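Local coordinates for protein putative mandelate racemase (Bordetella bronchiseptica, PDB 3OP2) that probably acts on a carboxylate substrate as a magnesium-dependent member of the mandelate racemase branch of the enolase superfamily, at residues K171-R176 and D201-L206; F226-S231 and I250-N255; V196-D201 and A221-F226. All coordinates share one frame; numbering follows the deposited sequence.

Contact 1 (K171-R176 and D201-L206); sequences KLKVGR and DANQSL. With MG (magnesium ion), chain C; AKG (2-oxoglutaric acid), chain D.
Lys171 and Asp201 meet at the magnesium ion and the bound 2-oxoglutarate: Asp201 OD2 binds the metal at 2.1 Å, and Lys171 NZ donates to carboxylate oxygen O2 of the ligand. This is the C-terminal end of two neighbouring parallel strands in the TIM-barrel domain, where enolase-superfamily active sites are built. A bend at chi3 (81°) brings Lys171 NZ beside Asp201 OD2 on its way to O2; it also makes salt bridges to Glu227 and Glu329. Lys173 NZ bonds O4 at the far carboxylate, 2.7 Å away. Asp201 OD1 accepts the backbone N of Asn203 in an Asx turn and a hydrogen from the metal-bound water. Arg176 reaches back across the loop and grips Asn203 end-on, NH1 and NH2 both donating to the single oxygen OD1, each at 3.2 Å. Guanidinium and amide planes stand 64° apart: OD1 lies close to the guanidinium plane, and it takes NH2 on an in-plane lone pair but NH1 from above its own carbonyl plane. NH2 also bonds Val174 O, which ties the side chain to its own loop. Held by OD1, the Asn203 amide turns ND2 to the ligand, 2.9 Å from its O5. The backbones pair through Asp201 N to Leu172 O and Val174 N to Asp201 O, and after them Ala202 to Ser205 forms a type I' turn. Val174 CG2 lies against Ala202 CB. Beyond the strand ends Gly175 leaves room for the Ser205 hydroxyl, with CA 3.6 Å from OG, and Leu206 CD2 rests 3.6 Å from Gly175 O.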
loop_
_atom_site.group_PDB
_atom_site.type_symbol
_atom_site.label_atom_id
_atom_site.label_comp_id
_atom_site.label_asym_id
_atom_site.label_seq_id
_atom_site.Cartn_x
_atom_site.Cartn_y
_atom_site.Cartn_z
ATOM N N LYS A 171 28.090 3.512 3.524
ATOM C CA LYS A 171 27.275 3.503 2.306
ATOM C C LYS A 171 27.376 4.812 1.512
ATOM O O LYS A 171 27.283 5.914 2.081
ATOM C CB LYS A 171 25.815 3.191 2.645
ATOM C CG LYS A 171 24.907 2.902 1.455
ATOM C CD LYS A 171 23.650 2.184 1.929
ATOM C CE LYS A 171 22.635 3.162 2.494
ATOM N NZ LYS A 171 21.452 2.484 3.099
ATOM N N LEU A 172 27.556 4.671 0.199
ATOM C CA LEU A 172 27.618 5.796 -0.728
ATOM C C LEU A 172 26.395 5.848 -1.658
ATOM O O LEU A 172 25.991 4.836 -2.241
ATOM C CB LEU A 172 28.905 5.713 -1.552
ATOM C CG LEU A 172 29.088 6.621 -2.781
ATOM C CD1 LEU A 172 29.574 8.014 -2.381
ATOM C CD2 LEU A 172 30.075 6.008 -3.740
ATOM N N LYS A 173 25.813 7.035 -1.792
ATOM C CA LYS A 173 24.776 7.279 -2.782
ATOM C C LYS A 173 25.393 7.329 -4.178
ATOM O O LYS A 173 26.466 7.899 -4.374
ATOM C CB LYS A 173 24.005 8.566 -2.476
ATOM C CG LYS A 173 22.954 8.381 -1.389
ATOM C CD LYS A 173 22.235 9.689 -1.067
ATOM C CE LYS A 173 20.977 9.443 -0.253
ATOM N NZ LYS A 173 21.260 8.724 1.025
ATOM N N VAL A 174 24.712 6.688 -5.128
ATOM C CA VAL A 174 25.175 6.577 -6.508
ATOM C C VAL A 174 23.972 6.669 -7.440
ATOM O O VAL A 174 22.831 6.733 -6.985
ATOM C CB VAL A 174 25.920 5.230 -6.783
ATOM C CG1 VAL A 174 27.155 5.055 -5.880
ATOM C CG2 VAL A 174 24.966 4.028 -6.660
ATOM N N GLY A 175 24.235 6.676 -8.741
ATOM C CA GLY A 175 23.179 6.562 -9.739
ATOM C C GLY A 175 22.885 7.855 -10.473
ATOM O O GLY A 175 22.396 7.837 -11.600
ATOM N N ARG A 176 23.185 8.980 -9.835
ATOM C CA ARG A 176 22.861 10.284 -10.413
ATOM C C ARG A 176 23.877 10.715 -11.473
ATOM O O ARG A 176 23.518 11.396 -12.436
ATOM C CB ARG A 176 22.688 11.350 -9.322
ATOM C CG ARG A 176 21.395 11.218 -8.484
ATOM C CD ARG A 176 21.417 10.016 -7.520
ATOM N NE ARG A 176 20.404 10.138 -6.472
ATOM C CZ ARG A 176 20.292 9.334 -5.412
ATOM N NH1 ARG A 176 19.326 9.560 -4.526
ATOM N NH2 ARG A 176 21.132 8.312 -5.226
ATOM N N ASP A 201 24.033 2.832 -2.734
ATOM C CA ASP A 201 22.557 2.973 -2.738
ATOM C C ASP A 201 22.144 3.844 -3.928
ATOM O O ASP A 201 22.551 5.016 -4.017
ATOM C CB ASP A 201 22.065 3.598 -1.414
ATOM C CG ASP A 201 20.544 3.535 -1.228
ATOM O OD1 ASP A 201 19.764 3.493 -2.214
ATOM O OD2 ASP A 201 20.102 3.544 -0.052
ATOM N N ALA A 202 21.351 3.284 -4.840
ATOM C CA ALA A 202 20.979 4.021 -6.059
ATOM C C ALA A 202 19.617 4.704 -5.957
ATOM O O ALA A 202 19.241 5.477 -6.825
ATOM C CB ALA A 202 21.032 3.111 -7.285
ATOM N N ASN A 203 18.891 4.406 -4.887
ATOM C CA ASN A 203 17.588 4.999 -4.617
ATOM C C ASN A 203 16.624 4.873 -5.795
ATOM O O ASN A 203 15.881 5.809 -6.091
ATOM C CB ASN A 203 17.744 6.466 -4.142
ATOM C CG ASN A 203 18.440 6.570 -2.797
ATOM O OD1 ASN A 203 19.627 6.900 -2.716
ATOM N ND2 ASN A 203 17.713 6.252 -1.732
ATOM N N GLN A 204 16.642 3.704 -6.452
ATOM C CA GLN A 204 15.746 3.385 -7.570
ATOM C C GLN A 204 15.962 4.275 -8.804
ATOM O O GLN A 204 15.069 4.380 -9.646
ATOM C CB GLN A 204 14.269 3.502 -7.149
ATOM C CG GLN A 204 13.868 2.829 -5.844
ATOM C CD GLN A 204 12.367 2.899 -5.611
ATOM O OE1 GLN A 204 11.583 2.240 -6.302
ATOM N NE2 GLN A 204 11.956 3.702 -4.634
ATOM N N SER A 205 17.123 4.910 -8.922
ATOM C CA SER A 205 17.334 5.937 -9.972
ATOM C C SER A 205 17.826 5.394 -11.315
ATOM O O SER A 205 18.092 6.175 -12.256
ATOM C CB SER A 205 18.320 6.995 -9.490
ATOM O OG SER A 205 19.600 6.407 -9.361
ATOM N N LEU A 206 17.966 4.069 -11.415
ATOM C CA LEU A 206 18.500 3.471 -12.639
ATOM C C LEU A 206 17.504 2.547 -13.327
ATOM O O LEU A 206 16.692 1.874 -12.669
ATOM C CB LEU A 206 19.827 2.737 -12.365
ATOM C CG LEU A 206 20.984 3.546 -11.758
ATOM C CD1 LEU A 206 22.064 2.645 -11.158
ATOM C CD2 LEU A 206 21.588 4.514 -12.786
HETATM MG MG MG C . 18.275 3.014 0.917
HETATM C C1 AKG D . 18.583 4.884 3.206
HETATM O O1 AKG D . 18.642 5.223 4.404
HETATM O O2 AKG D . 18.890 3.726 2.827
HETATM C C2 AKG D . 18.114 5.838 2.200
HETATM O O5 AKG D . 18.033 5.457 1.041
HETATM C C3 AKG D . 17.689 7.249 2.552
HETATM C C4 AKG D . 18.854 8.070 3.101
HETATM C C5 AKG D . 18.637 9.569 2.932
HETATM O O3 AKG D . 17.514 10.084 3.165
HETATM O O4 AKG D . 19.611 10.271 2.575
HETATM O O HOH W 1 17.499 3.016 -1.070
#

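Contact 2 (F226-S231 and I250-N255). With MG (magnesium ion), chain C; AKG (2-oxoglutaric acid), chain D.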
loop_
_atom_site.group_PDB
_atom_site.type_symbol
_atom_site.label_atom_id
_atom_site.label_comp_id
_atom_site.label_asym_id
_atom_site.label_seq_id
_atom_site.Cartn_x
_atom_site.Cartn_y
_atom_site.Cartn_z
ATOM N N PHE A 226 24.469 -3.493 -3.560
ATOM C CA PHE A 226 23.940 -2.570 -4.516
ATOM C C PHE A 226 22.473 -2.423 -4.081
ATOM O O PHE A 226 21.636 -3.302 -4.341
ATOM C CB PHE A 226 24.052 -3.225 -5.917
ATOM C CG PHE A 226 23.711 -2.310 -7.100
ATOM C CD1 PHE A 226 23.500 -0.942 -6.941
ATOM C CD2 PHE A 226 23.655 -2.846 -8.389
ATOM C CE1 PHE A 226 23.210 -0.111 -8.069
ATOM C CE2 PHE A 226 23.377 -2.045 -9.519
ATOM C CZ PHE A 226 23.155 -0.672 -9.363
ATOM N N GLU A 227 22.172 -1.311 -3.419
ATOM C CA GLU A 227 20.869 -1.080 -2.787
ATOM C C GLU A 227 19.926 -0.287 -3.698
ATOM O O GLU A 227 20.349 0.666 -4.376
ATOM C CB GLU A 227 21.066 -0.360 -1.428
ATOM C CG GLU A 227 19.756 -0.018 -0.666
ATOM C CD GLU A 227 19.998 0.497 0.761
ATOM O OE1 GLU A 227 21.069 0.251 1.342
ATOM O OE2 GLU A 227 19.083 1.140 1.314
ATOM N N GLU A 228 18.655 -0.690 -3.712
ATOM C CA GLU A 228 17.648 -0.137 -4.628
ATOM C C GLU A 228 18.245 0.251 -6.003
ATOM O O GLU A 228 18.231 1.426 -6.393
ATOM C CB GLU A 228 16.918 1.047 -3.983
ATOM C CG GLU A 228 16.068 0.675 -2.756
ATOM C CD GLU A 228 15.038 1.754 -2.411
ATOM O OE1 GLU A 228 15.419 2.939 -2.275
ATOM O OE2 GLU A 228 13.846 1.412 -2.269
ATOM N N PRO A 229 18.793 -0.743 -6.731
ATOM C CA PRO A 229 19.409 -0.424 -8.015
ATOM C C PRO A 229 18.355 0.008 -9.022
ATOM O O PRO A 229 18.655 0.773 -9.933
ATOM C CB PRO A 229 20.053 -1.750 -8.429
ATOM C CG PRO A 229 19.238 -2.795 -7.765
ATOM C CD PRO A 229 18.804 -2.198 -6.455
ATOM N N LEU A 230 17.120 -0.448 -8.818
ATOM C CA LEU A 230 16.029 -0.227 -9.755
ATOM C C LEU A 230 14.740 0.099 -9.004
ATOM O O LEU A 230 14.661 -0.087 -7.777
ATOM C CB LEU A 230 15.780 -1.502 -10.549
ATOM C CG LEU A 230 16.897 -2.193 -11.329
ATOM C CD1 LEU A 230 16.376 -3.533 -11.765
ATOM C CD2 LEU A 230 17.287 -1.370 -12.535
ATOM N N SER A 231 13.731 0.545 -9.752
ATOM C CA SER A 231 12.390 0.696 -9.217
ATOM C C SER A 231 11.992 -0.600 -8.516
ATOM O O SER A 231 12.158 -1.699 -9.074
ATOM C CB SER A 231 11.397 0.985 -10.353
ATOM O OG SER A 231 10.061 0.723 -9.955
ATOM N N ILE A 250 22.682 -7.912 -4.209
ATOM C CA ILE A 250 21.556 -7.077 -4.625
ATOM C C ILE A 250 20.633 -6.875 -3.412
ATOM O O ILE A 250 20.117 -7.842 -2.834
ATOM C CB ILE A 250 20.771 -7.696 -5.828
ATOM C CG1 ILE A 250 21.686 -7.947 -7.044
ATOM C CG2 ILE A 250 19.576 -6.824 -6.215
ATOM C CD1 ILE A 250 22.490 -6.715 -7.536
ATOM N N ALA A 251 20.467 -5.623 -3.006
ATOM C CA ALA A 251 19.701 -5.308 -1.807
ATOM C C ALA A 251 18.526 -4.394 -2.105
ATOM O O ALA A 251 18.624 -3.474 -2.909
ATOM C CB ALA A 251 20.604 -4.674 -0.763
ATOM N N THR A 252 17.399 -4.656 -1.460
ATOM C CA THR A 252 16.304 -3.695 -1.485
ATOM C C THR A 252 15.346 -3.980 -0.344
ATOM O O THR A 252 15.407 -5.061 0.264
ATOM C CB THR A 252 15.566 -3.691 -2.852
ATOM O OG1 THR A 252 14.625 -2.607 -2.887
ATOM C CG2 THR A 252 14.841 -5.025 -3.112
ATOM N N GLY A 253 14.470 -3.021 -0.046
ATOM C CA GLY A 253 13.371 -3.295 0.872
ATOM C C GLY A 253 12.826 -2.192 1.761
ATOM O O GLY A 253 11.763 -2.370 2.352
ATOM N N GLU A 254 13.522 -1.061 1.862
ATOM C CA GLU A 254 13.041 0.032 2.712
ATOM C C GLU A 254 11.666 0.555 2.283
ATOM O O GLU A 254 10.927 1.112 3.102
ATOM C CB GLU A 254 14.048 1.171 2.766
ATOM C CG GLU A 254 14.162 1.925 1.467
ATOM C CD GLU A 254 15.309 2.882 1.451
ATOM O OE1 GLU A 254 15.040 4.088 1.505
ATOM O OE2 GLU A 254 16.475 2.441 1.378
ATOM N N ASN A 255 11.336 0.367 1.008
ATOM C CA ASN A 255 10.069 0.814 0.443
ATOM C C ASN A 255 9.076 -0.317 0.142
ATOM O O ASN A 255 8.062 -0.100 -0.528
ATOM C CB ASN A 255 10.323 1.656 -0.812
ATOM C CG ASN A 255 10.972 2.994 -0.501
ATOM O OD1 ASN A 255 11.984 3.375 -1.105
ATOM N ND2 ASN A 255 10.395 3.715 0.446
HETATM MG MG MG C . 18.275 3.014 0.917
HETATM C C1 AKG D . 18.583 4.884 3.206
HETATM O O1 AKG D . 18.642 5.223 4.404
HETATM O O2 AKG D . 18.890 3.726 2.827
HETATM C C2 AKG D . 18.114 5.838 2.200
HETATM O O5 AKG D . 18.033 5.457 1.041
HETATM C C3 AKG D . 17.689 7.249 2.552
HETATM C C4 AKG D . 18.854 8.070 3.101
HETATM C C5 AKG D . 18.637 9.569 2.932
HETATM O O3 AKG D . 17.514 10.084 3.165
HETATM O O4 AKG D . 19.611 10.271 2.575
HETATM O O HOH W 2 12.798 -0.883 -1.288
HETATM O O HOH W 1 17.499 3.016 -1.070
HETATM O O HOH W 3 14.852 -1.758 -5.513
#
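Two carboxylate oxygens, Glu227 OE2 and Glu254 OE2, sit only 2.9 Å apart, a separation that makes sense because both bind the same magnesium ion. The two side chains cross at about a right angle, their carboxylate planes 68° apart, and OE2 of Glu254 is 1.9 Å from the metal. Glu227 extends fully from the strand, CG anti to the backbone N (chi1 178°), which carries OE2 to the ion while OE1 is held by a salt bridge from Lys171. With Asp201 these glutamates give the three carboxylate ligands expected of the enolase superfamily, at the C-terminal ends of barrel strands. Glu228 adds a second-shell carboxylate, stacked nearly parallel on that of Glu254. The metal-bound water lies so close to its OE1 that the exact position is doubtful; OE2 accepts from a second water, which in turn accepts from Asn255 N. Behind the metal ligands the backbones pair in parallel register, Ala251 N to Phe226 O at 2.9 Å and, just past the end of strand 225-227, Glu228 N to Ala251 O at 2.9 Å. On the opposite side of the sheet from Glu227, Ile250 CD1 packs beside Phe226 CD2 at 4.1 Å. Pro229 CB, from the same segment as Phe226, sits over the centre of its ring, and Pro229 CG touches Ile250 CG2 across the contact. The magnesium ion and Lys171 probably offset much of the repulsion among these carboxylates.

Contact 3 (V196-D201 and A221-F226); sequences VEILVD and AGCYWF. With MG (magnesium ion), chain C; AKG (2-oxoglutaric acid), chain D.
The indole of Trp225 has Leu199 CD2 lying over one face, 3.7 Å from the centroid of the six-membered ring and 26° off its normal, a CH-pi contact displaced toward the CZ2 rim. At the indole edge, near the ring plane, comes the carbonyl oxygen of Val200, 3.6 Å from CD1. CG of Trp225 sits between the backbone N and the carbonyl carbon (chi1 75°), which lays the ring across Leu199. NE1 makes a weak hydrogen bond to Glu227, and the ring of Tyr142 meets the indole roughly perpendicular to it.

Tyr224 is met differently. Glu197 OE1 approaches its ring at the edge, 3.5 Å from CD1, with the carboxylate and ring planes 59° apart, and Trp225 CE3, from the same segment, also lies at the edge in the ring plane. Leu199 CD1 leans on CB as the two side chains run alongside each other. Arg249 adds a cation-pi contact to this ring. A water holds the start of the contact together, donating to Glu197 OE1 and Gly222 O and accepting from Ile198 N.

The backbones are joined by Tyr224 N to Ile198 O, 2.8 Å and nearly straight, and by a weak bond from Val200 N to Trp225 O at 3.2 Å. Trp225 N itself is buried without a partner in the model. On the side facing helices 178-192 and 208-220, Val200 CG1 touches Phe226 CD1 at 3.8 Å, and Cys223 SG packs against both Ile198 CG2 and Val200 CG2. Gly222, with positive phi, ends helix 208-220 in a Schellman motif and turns the chain into the next strand, which completes a beta-alpha-beta crossover between adjacent parallel strands of the TIM barrel.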
loop_
_atom_site.group_PDB
_atom_site.type_symbol
_atom_site.label_atom_id
_atom_site.label_comp_id
_atom_site.label_asym_id
_atom_site.label_seq_id
_atom_site.Cartn_x
_atom_site.Cartn_y
_atom_site.Cartn_z
ATOM N N VAL A 196 37.669 -2.434 4.476
ATOM C CA VAL A 196 36.489 -1.635 4.763
ATOM C C VAL A 196 35.417 -2.000 3.750
ATOM O O VAL A 196 35.693 -2.090 2.555
ATOM C CB VAL A 196 36.815 -0.122 4.728
ATOM C CG1 VAL A 196 35.580 0.714 5.013
ATOM C CG2 VAL A 196 37.911 0.190 5.744
ATOM N N GLU A 197 34.204 -2.250 4.228
ATOM C CA GLU A 197 33.108 -2.526 3.299
ATOM C C GLU A 197 32.558 -1.218 2.735
ATOM O O GLU A 197 32.324 -0.246 3.469
ATOM C CB GLU A 197 31.990 -3.347 3.941
ATOM C CG GLU A 197 32.423 -4.723 4.424
ATOM C CD GLU A 197 33.034 -5.600 3.331
ATOM O OE1 GLU A 197 32.772 -5.371 2.129
ATOM O OE2 GLU A 197 33.779 -6.534 3.686
ATOM N N ILE A 198 32.383 -1.206 1.420
ATOM C CA ILE A 198 31.763 -0.090 0.731
ATOM C C ILE A 198 30.437 -0.576 0.176
ATOM O O ILE A 198 30.385 -1.500 -0.640
ATOM C CB ILE A 198 32.683 0.504 -0.382
ATOM C CG1 ILE A 198 34.054 0.877 0.198
ATOM C CG2 ILE A 198 32.019 1.718 -1.021
ATOM C CD1 ILE A 198 35.056 1.435 -0.827
ATOM N N LEU A 199 29.364 0.019 0.680
ATOM C CA LEU A 199 28.014 -0.240 0.220
ATOM C C LEU A 199 27.607 0.909 -0.692
ATOM O O LEU A 199 28.179 2.006 -0.619
ATOM C CB LEU A 199 27.056 -0.312 1.406
ATOM C CG LEU A 199 27.146 -1.469 2.396
ATOM C CD1 LEU A 199 28.555 -1.659 2.941
ATOM C CD2 LEU A 199 26.176 -1.213 3.528
ATOM N N VAL A 200 26.605 0.667 -1.532
ATOM C CA VAL A 200 26.176 1.646 -2.517
ATOM C C VAL A 200 24.649 1.655 -2.558
ATOM O O VAL A 200 24.043 0.610 -2.388
ATOM C CB VAL A 200 26.844 1.274 -3.859
ATOM C CG1 VAL A 200 25.887 1.250 -5.031
ATOM C CG2 VAL A 200 28.095 2.083 -4.077
ATOM N N ASP A 201 24.033 2.832 -2.734
ATOM C CA ASP A 201 22.557 2.973 -2.738
ATOM C C ASP A 201 22.144 3.844 -3.928
ATOM O O ASP A 201 22.551 5.016 -4.017
ATOM C CB ASP A 201 22.065 3.598 -1.414
ATOM C CG ASP A 201 20.544 3.535 -1.228
ATOM O OD1 ASP A 201 19.764 3.493 -2.214
ATOM O OD2 ASP A 201 20.102 3.544 -0.052
ATOM N N ALA A 221 35.132 -2.490 -7.848
ATOM C CA ALA A 221 35.484 -1.850 -6.586
ATOM C C ALA A 221 35.190 -2.750 -5.380
ATOM O O ALA A 221 35.418 -2.358 -4.235
ATOM C CB ALA A 221 34.766 -0.519 -6.453
ATOM N N GLY A 222 34.686 -3.951 -5.651
ATOM C CA GLY A 222 34.429 -4.952 -4.609
ATOM C C GLY A 222 33.411 -4.499 -3.576
ATOM O O GLY A 222 33.579 -4.760 -2.380
ATOM N N CYS A 223 32.370 -3.809 -4.030
ATOM C CA CYS A 223 31.307 -3.326 -3.160
ATOM C C CYS A 223 30.506 -4.461 -2.503
ATOM O O CYS A 223 30.317 -5.533 -3.085
ATOM C CB CYS A 223 30.376 -2.394 -3.939
ATOM S SG CYS A 223 31.175 -0.834 -4.476
ATOM N N TYR A 224 30.025 -4.208 -1.294
ATOM C CA TYR A 224 29.333 -5.216 -0.503
ATOM C C TYR A 224 27.923 -5.451 -1.047
ATOM O O TYR A 224 27.511 -6.595 -1.258
ATOM C CB TYR A 224 29.308 -4.781 0.960
ATOM C CG TYR A 224 28.740 -5.782 1.929
ATOM C CD1 TYR A 224 29.543 -6.776 2.484
ATOM C CD2 TYR A 224 27.399 -5.729 2.303
ATOM C CE1 TYR A 224 29.025 -7.693 3.384
ATOM C CE2 TYR A 224 26.869 -6.644 3.204
ATOM C CZ TYR A 224 27.685 -7.620 3.736
ATOM O OH TYR A 224 27.157 -8.520 4.640
ATOM N N TRP A 225 27.179 -4.371 -1.261
ATOM C CA TRP A 225 25.870 -4.466 -1.902
ATOM C C TRP A 225 25.536 -3.292 -2.793
ATOM O O TRP A 225 26.211 -2.258 -2.769
ATOM C CB TRP A 225 24.739 -4.761 -0.905
ATOM C CG TRP A 225 24.250 -3.633 -0.004
ATOM C CD1 TRP A 225 24.014 -2.329 -0.352
ATOM C CD2 TRP A 225 23.854 -3.755 1.376
ATOM N NE1 TRP A 225 23.533 -1.633 0.737
ATOM C CE2 TRP A 225 23.429 -2.481 1.806
ATOM C CE3 TRP A 225 23.839 -4.821 2.293
ATOM C CZ2 TRP A 225 22.985 -2.234 3.117
ATOM C CZ3 TRP A 225 23.409 -4.579 3.603
ATOM C CH2 TRP A 225 22.992 -3.284 4.004
ATOM N N PHE A 226 24.469 -3.493 -3.560
ATOM C CA PHE A 226 23.940 -2.570 -4.516
ATOM C C PHE A 226 22.473 -2.423 -4.081
ATOM O O PHE A 226 21.636 -3.302 -4.341
ATOM C CB PHE A 226 24.052 -3.225 -5.917
ATOM C CG PHE A 226 23.711 -2.310 -7.100
ATOM C CD1 PHE A 226 23.500 -0.942 -6.941
ATOM C CD2 PHE A 226 23.655 -2.846 -8.389
ATOM C CE1 PHE A 226 23.210 -0.111 -8.069
ATOM C CE2 PHE A 226 23.377 -2.045 -9.519
ATOM C CZ PHE A 226 23.155 -0.672 -9.363
HETATM MG MG MG C . 18.275 3.014 0.917
HETATM C C1 AKG D . 18.583 4.884 3.206
HETATM O O1 AKG D . 18.642 5.223 4.404
HETATM O O2 AKG D . 18.890 3.726 2.827
HETATM C C2 AKG D . 18.114 5.838 2.200
HETATM O O5 AKG D . 18.033 5.457 1.041
HETATM C C3 AKG D . 17.689 7.249 2.552
HETATM C C4 AKG D . 18.854 8.070 3.101
HETATM C C5 AKG D . 18.637 9.569 2.932
HETATM O O3 AKG D . 17.514 10.084 3.165
HETATM O O4 AKG D . 19.611 10.271 2.575
HETATM O O HOH W 4 33.114 -3.719 0.123
HETATM O O HOH W 1 17.499 3.016 -1.070
#

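Overall arrangement
Followed from the N terminus, the chain leaves strand 169-173 and passes helix 178-192; contact 1 closes that loop at the far end of strand 197-201. Contact 3 opens on this same strand and closes through helix 208-220 on strand 225-227, so its segments alternate with those of contact 1 and the two cross, sharing Asp201. Contact 2 follows both in series, sharing Phe226 with contact 3 and closing the loop through helix 235-243 on strand 249-252. Together they join four consecutive parallel strands of the barrel. Probable hydrogen bonds from Ala202 N to Glu227 O and Gln204 N to Glu228 O link contacts 1 and 2 directly.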